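Local atomic coordinates of peptidase S15/CocE/NonD (PDB entry 4PF1), a protein that is thought to act as a serine aminopeptidase of the S15 X-Pro dipeptidyl-peptidase family, removing residues from the amino-terminal end of peptides. Residues V87-N91 / G331-A335. Sequence-based numbering, arbitrary orientation.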
loop_
_atom_site.group_PDB
_atom_site.type_symbol
_atom_site.label_atom_id
_atom_site.label_comp_id
_atom_site.label_asym_id
_atom_site.label_seq_id
_atom_site.Cartn_x
_atom_site.Cartn_y
_atom_site.Cartn_z
ATOM N N VAL A 87 21.919 15.846 -9.216
ATOM C CA VAL A 87 23.025 15.004 -8.755
ATOM C C VAL A 87 22.540 13.755 -7.993
ATOM O O VAL A 87 21.497 13.810 -7.329
ATOM C CB VAL A 87 24.034 15.818 -7.887
ATOM C CG1 VAL A 87 24.748 16.870 -8.723
ATOM C CG2 VAL A 87 23.355 16.453 -6.671
ATOM N N PRO A 88 23.328 12.639 -7.993
ATOM C CA PRO A 88 22.956 11.489 -7.146
ATOM C C PRO A 88 22.936 11.900 -5.671
ATOM O O PRO A 88 23.631 12.852 -5.295
ATOM C CB PRO A 88 24.066 10.465 -7.431
ATOM C CG PRO A 88 24.669 10.901 -8.738
ATOM C CD PRO A 88 24.605 12.391 -8.694
ATOM N N GLN A 89 22.125 11.214 -4.844
ATOM C CA GLN A 89 21.990 11.511 -3.408
ATOM C C GLN A 89 23.348 11.507 -2.689
ATOM O O GLN A 89 23.515 12.226 -1.710
ATOM C CB GLN A 89 21.021 10.525 -2.732
ATOM C CG GLN A 89 19.557 10.792 -3.067
ATOM C CD GLN A 89 18.713 9.546 -2.986
ATOM O OE1 GLN A 89 18.805 8.644 -3.829
ATOM N NE2 GLN A 89 17.845 9.484 -1.987
ATOM N N MET A 90 24.324 10.742 -3.210
ATOM C CA MET A 90 25.690 10.673 -2.685
ATOM C C MET A 90 26.337 12.066 -2.628
ATOM O O MET A 90 27.071 12.358 -1.685
ATOM C CB MET A 90 26.536 9.730 -3.559
ATOM C CG MET A 90 27.982 9.578 -3.092
ATOM S SD MET A 90 28.980 8.539 -4.189
ATOM C CE MET A 90 29.020 9.550 -5.657
ATOM N N ASN A 91 26.032 12.926 -3.618
ATOM C CA ASN A 91 26.596 14.274 -3.733
ATOM C C ASN A 91 25.746 15.364 -3.034
ATOM O O ASN A 91 25.982 16.548 -3.285
ATOM C CB ASN A 91 26.783 14.642 -5.211
ATOM C CG ASN A 91 27.835 13.833 -5.909
ATOM O OD1 ASN A 91 27.550 12.800 -6.517
ATOM N ND2 ASN A 91 29.076 14.299 -5.859
ATOM N N GLY A 331 24.658 3.681 1.900
ATOM C CA GLY A 331 25.697 4.595 2.369
ATOM C C GLY A 331 25.720 5.877 1.547
ATOM O O GLY A 331 26.165 6.924 2.028
ATOM N N ARG A 332 25.179 5.806 0.305
ATOM C CA ARG A 332 25.134 6.907 -0.663
ATOM C C ARG A 332 23.729 7.550 -0.768
ATOM O O ARG A 332 23.511 8.418 -1.617
ATOM C CB ARG A 332 25.591 6.400 -2.040
ATOM C CG ARG A 332 27.063 6.025 -2.090
ATOM C CD ARG A 332 27.390 5.246 -3.344
ATOM N NE ARG A 332 27.104 3.821 -3.186
ATOM C CZ ARG A 332 26.931 2.978 -4.197
ATOM N NH1 ARG A 332 27.008 3.409 -5.451
ATOM N NH2 ARG A 332 26.683 1.697 -3.964
ATOM N N ARG A 333 22.788 7.140 0.100
ATOM C CA ARG A 333 21.433 7.698 0.118
ATOM C C ARG A 333 20.867 7.667 1.553
ATOM O O ARG A 333 21.639 7.631 2.513
ATOM C CB ARG A 333 20.505 6.953 -0.885
ATOM C CG ARG A 333 20.266 5.462 -0.585
ATOM C CD ARG A 333 19.162 4.894 -1.465
ATOM N NE ARG A 333 18.939 3.463 -1.234
ATOM C CZ ARG A 333 18.070 2.971 -0.353
ATOM N NH1 ARG A 333 17.344 3.787 0.401
ATOM N NH2 ARG A 333 17.926 1.659 -0.218
ATOM N N ASP A 334 19.527 7.717 1.689
ATOM C CA ASP A 334 18.836 7.624 2.971
ATOM C C ASP A 334 18.889 6.185 3.489
ATOM O O ASP A 334 18.804 5.241 2.694
ATOM C CB ASP A 334 17.377 8.086 2.826
ATOM C CG ASP A 334 16.586 7.268 1.821
ATOM O OD1 ASP A 334 16.957 7.276 0.626
ATOM O OD2 ASP A 334 15.635 6.570 2.242
ATOM N N ALA A 335 19.044 6.009 4.809
ATOM C CA ALA A 335 19.079 4.676 5.404
ATOM C C ALA A 335 18.478 4.680 6.812
ATOM O O ALA A 335 19.202 4.518 7.807
ATOM C CB ALA A 335 20.500 4.140 5.424
#
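M90 sends its CG opposite the backbone N (chi1 -180°) and R332 sends its own opposite the carbonyl carbon (chi1 -68°), and these torsions bring the thioether and the aliphatic part of the arginine together at a slant. CB meets CB, and further out SD of M90 lies 3.8 Å from CD of R332; the guanidinium then leads away, and its NH2 is hydrogen-bonded to the carbonyl oxygen of H328. Between the backbones, O of R332 comes to 2.9 Å from N of M90, but the angle is too poor for a hydrogen bond. In this alpha/beta-hydrolase fold the contact joins two loops, one leading into helix 92-96 and the other following strand 319-324, with F184 of strand 178-184 touching both M90 and R332. The placing of S161, H328 and D295 is consistent with the Ser-His-Asp triad expected of this fold, which would put R332 beside the probable catalytic centre. Next to M90, CB of Q89 lies 3.4 Å from the same R332 O, and its extended chain runs alongside R333, its amide carbon CD resting 3.8 Å from CB of R333. Its NE2 stays 3.5 Å from OD1 of D334, a long polar approach; that carboxylate forms a salt bridge with R333, whose NH1 also binds a glycerol. An alanine in place of Q89 would remove the amide and is likely to leave a gap beside CB of R333.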